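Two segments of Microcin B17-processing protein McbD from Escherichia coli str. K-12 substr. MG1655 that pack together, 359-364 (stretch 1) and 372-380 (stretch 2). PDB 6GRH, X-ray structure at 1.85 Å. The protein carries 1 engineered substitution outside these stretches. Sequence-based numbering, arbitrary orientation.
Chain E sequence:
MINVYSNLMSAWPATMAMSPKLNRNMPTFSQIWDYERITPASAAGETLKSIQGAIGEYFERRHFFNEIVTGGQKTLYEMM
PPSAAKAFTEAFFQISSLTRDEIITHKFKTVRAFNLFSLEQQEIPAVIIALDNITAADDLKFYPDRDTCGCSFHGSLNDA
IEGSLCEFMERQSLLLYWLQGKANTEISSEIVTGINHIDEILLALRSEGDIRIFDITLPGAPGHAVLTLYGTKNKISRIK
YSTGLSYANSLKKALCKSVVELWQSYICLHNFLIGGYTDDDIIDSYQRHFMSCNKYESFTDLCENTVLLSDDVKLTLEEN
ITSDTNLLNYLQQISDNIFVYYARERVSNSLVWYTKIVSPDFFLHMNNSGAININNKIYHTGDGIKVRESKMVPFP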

# COMPACT_ATOMS: atom_id res chain seq x y z
N SER E 359 17.57 20.54 -49.39
CA SER E 359 17.81 20.77 -50.81
C SER E 359 18.03 22.25 -51.15
O SER E 359 17.16 23.08 -50.89
CB SER E 359 16.67 20.22 -51.65
OG SER E 359 16.95 20.42 -53.04
N PRO E 360 19.18 22.58 -51.78
CA PRO E 360 19.36 23.97 -52.29
C PRO E 360 18.50 24.32 -53.51
O PRO E 360 18.51 25.47 -53.92
CB PRO E 360 20.85 24.01 -52.66
CG PRO E 360 21.16 22.60 -53.04
CD PRO E 360 20.34 21.73 -52.11
N ASP E 361 17.81 23.33 -54.09
CA ASP E 361 16.81 23.58 -55.14
C ASP E 361 15.38 23.85 -54.64
O ASP E 361 14.48 24.13 -55.44
CB ASP E 361 16.82 22.41 -56.12
CG ASP E 361 18.06 22.43 -57.01
OD1 ASP E 361 18.54 23.54 -57.35
OD2 ASP E 361 18.56 21.34 -57.36
N PHE E 362 15.19 23.78 -53.32
CA PHE E 362 13.96 24.16 -52.67
C PHE E 362 14.33 25.25 -51.66
O PHE E 362 15.52 25.61 -51.54
CB PHE E 362 13.36 22.94 -51.95
CG PHE E 362 12.80 21.87 -52.86
CD1 PHE E 362 13.63 20.98 -53.52
CD2 PHE E 362 11.43 21.73 -53.01
CE1 PHE E 362 13.12 19.99 -54.34
CE2 PHE E 362 10.90 20.73 -53.84
CZ PHE E 362 11.75 19.85 -54.49
N PHE E 363 13.35 25.76 -50.92
CA PHE E 363 13.67 26.69 -49.83
C PHE E 363 14.55 26.03 -48.75
O PHE E 363 14.24 24.95 -48.27
CB PHE E 363 12.41 27.28 -49.23
CG PHE E 363 11.67 28.15 -50.18
CD1 PHE E 363 12.10 29.46 -50.41
CD2 PHE E 363 10.57 27.67 -50.87
CE1 PHE E 363 11.43 30.27 -51.29
CE2 PHE E 363 9.89 28.48 -51.75
CZ PHE E 363 10.32 29.78 -51.98
N LEU E 364 15.67 26.66 -48.41
CA LEU E 364 16.58 26.12 -47.38
C LEU E 364 16.05 26.31 -45.97
O LEU E 364 16.42 25.58 -45.06
CB LEU E 364 18.00 26.70 -47.53
CG LEU E 364 18.84 26.04 -48.62
CD1 LEU E 364 20.12 26.80 -48.86
CD2 LEU E 364 19.17 24.59 -48.30
N ILE E 372 17.38 34.28 -47.68
CA ILE E 372 16.80 33.04 -48.19
C ILE E 372 17.05 32.88 -49.69
O ILE E 372 17.24 33.87 -50.41
CB ILE E 372 15.28 33.02 -47.89
CG1 ILE E 372 14.71 31.58 -48.01
CG2 ILE E 372 14.53 34.00 -48.78
CD1 ILE E 372 13.33 31.42 -47.42
N ASN E 373 17.08 31.63 -50.15
CA ASN E 373 17.23 31.33 -51.57
C ASN E 373 15.86 31.40 -52.27
O ASN E 373 15.27 30.40 -52.65
CB ASN E 373 17.98 30.01 -51.82
CG ASN E 373 17.28 28.79 -51.26
OD1 ASN E 373 16.81 28.78 -50.11
ND2 ASN E 373 17.24 27.72 -52.06
N ILE E 374 15.39 32.63 -52.46
CA ILE E 374 14.07 32.91 -53.02
C ILE E 374 13.87 32.33 -54.44
O ILE E 374 12.76 31.91 -54.80
CB ILE E 374 13.78 34.44 -53.01
CG1 ILE E 374 12.29 34.73 -53.19
CG2 ILE E 374 14.63 35.18 -54.04
CD1 ILE E 374 11.41 34.22 -52.07
N ASN E 375 14.95 32.28 -55.23
CA ASN E 375 14.90 31.71 -56.58
C ASN E 375 15.42 30.28 -56.53
O ASN E 375 16.59 30.05 -56.26
CB ASN E 375 15.73 32.56 -57.54
CG ASN E 375 15.21 33.99 -57.67
OD1 ASN E 375 14.03 34.26 -57.43
ND2 ASN E 375 16.10 34.90 -58.06
N ASN E 376 14.52 29.34 -56.78
CA ASN E 376 14.83 27.91 -56.66
C ASN E 376 13.93 27.13 -57.65
O ASN E 376 13.33 27.75 -58.53
CB ASN E 376 14.71 27.46 -55.18
CG ASN E 376 13.36 27.77 -54.56
OD1 ASN E 376 12.31 27.43 -55.11
ND2 ASN E 376 13.37 28.39 -53.39
N LYS E 377 13.88 25.80 -57.56
CA LYS E 377 13.10 25.02 -58.53
C LYS E 377 11.58 25.07 -58.36
O LYS E 377 10.86 24.60 -59.25
CB LYS E 377 13.57 23.57 -58.60
CG LYS E 377 14.99 23.41 -59.12
CD LYS E 377 15.09 23.74 -60.60
CE LYS E 377 16.52 23.68 -61.13
NZ LYS E 377 17.26 22.47 -60.68
N ILE E 378 11.07 25.64 -57.28
CA ILE E 378 9.60 25.80 -57.12
C ILE E 378 9.10 27.24 -57.01
O ILE E 378 7.89 27.47 -56.92
CB ILE E 378 9.07 24.98 -55.93
CG1 ILE E 378 9.66 25.48 -54.60
CG2 ILE E 378 9.40 23.50 -56.13
CD1 ILE E 378 8.92 24.98 -53.39
N TYR E 379 10.01 28.21 -57.00
CA TYR E 379 9.62 29.61 -56.96
C TYR E 379 10.71 30.49 -57.56
O TYR E 379 11.89 30.15 -57.50
CB TYR E 379 9.31 30.01 -55.52
CG TYR E 379 8.66 31.36 -55.39
CD1 TYR E 379 7.29 31.51 -55.58
CD2 TYR E 379 9.40 32.50 -55.08
CE1 TYR E 379 6.68 32.74 -55.47
CE2 TYR E 379 8.80 33.74 -54.96
CZ TYR E 379 7.43 33.86 -55.15
OH TYR E 379 6.81 35.09 -55.06
N HIS E 380 10.29 31.59 -58.17
CA HIS E 380 11.21 32.65 -58.62
C HIS E 380 10.58 33.98 -58.24
O HIS E 380 9.36 34.12 -58.30
CB HIS E 380 11.45 32.57 -60.14
CG HIS E 380 12.69 33.29 -60.60
ND1 HIS E 380 12.70 34.60 -61.01
CD2 HIS E 380 13.98 32.86 -60.69
CE1 HIS E 380 13.93 34.96 -61.36
NE2 HIS E 380 14.72 33.92 -61.16

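How does stretch 2 begin its contact when neither segment forms a regular helix or strand? Ile372 opens it with a purely apolar touch: its CD1 lies 3.8 Å from CD1 of Phe363. Asn373 then supplies what a regular strand partner would otherwise provide. Its CB points toward stretch 1, and its amide has both a donor and an acceptor to offer the irregular backbone there. ND2 of Asn373 donates to O of Phe362 at 2.8 Å, while OD1 of Asn373 accepts from N of Leu364 at 2.9 Å. One side chain thus holds the peptide groups before and after Phe363, giving the Phe362 carbonyl and the Leu364 NH a partner in a buried setting.

What surrounds the Phe363 ring? This residue has the largest area covered by the other stretch, and its partners are spread along stretch 2. Ile374 points its CB away, yet its end returns to the ring edge, with CD1 of Ile374 at 4.0 Å from CE1 of Phe363. Over one face sits the amide of Asn376, its ND2 3.4 Å from CD1 of Phe363. ND2 of Asn376 also donates to O of Asn373 at 2.9 Å, a bond within stretch 2 that ties the amide back to its own backbone while it lies on the ring.

Where do the two backbones bond directly? The CA atoms of Asp361 and Asn376 are 5.0 Å apart, and just beyond this point N of Lys377 donates to O of Asp361 at 2.8 Å, the single backbone-to-backbone hydrogen bond between the stretches. Asp361 is held in a type I turn from Ser359 to Phe362, in which N of Phe362 bonds O of Ser359 at 3.2 Å. CB of Lys377 points toward stretch 1, and the side chain meets that of Asp361: CG of Lys377 packs 3.7 Å from CB of Asp361, and NZ of Lys377 reaches OD1 of Asp361 at 3.7 Å, a long salt bridge that adds charge attraction to the backbone bond.

How does the end of stretch 2 complete the packing? N of Ile378 donates to OD1 of Asn376 at 3.1 Å, and N of Tyr379 makes a weak bond to OD1 of Asn376 at 3.1 Å. N of Asn376 donates in turn to O of Tyr379 at 2.8 Å, so backbone and side-chain bonds both span this segment. Ile378 meets two aromatic rings: CG2 of Ile378 is 3.9 Å from CE2 of Phe362, and CD1 of Ile378 is 4.0 Å from CE2 of Phe363. Tyr379 adds its CB, 3.7 Å from CZ of Phe363, before its side chain leads away and its hydroxyl bonds elsewhere in the structure. His380 makes no contact with stretch 1.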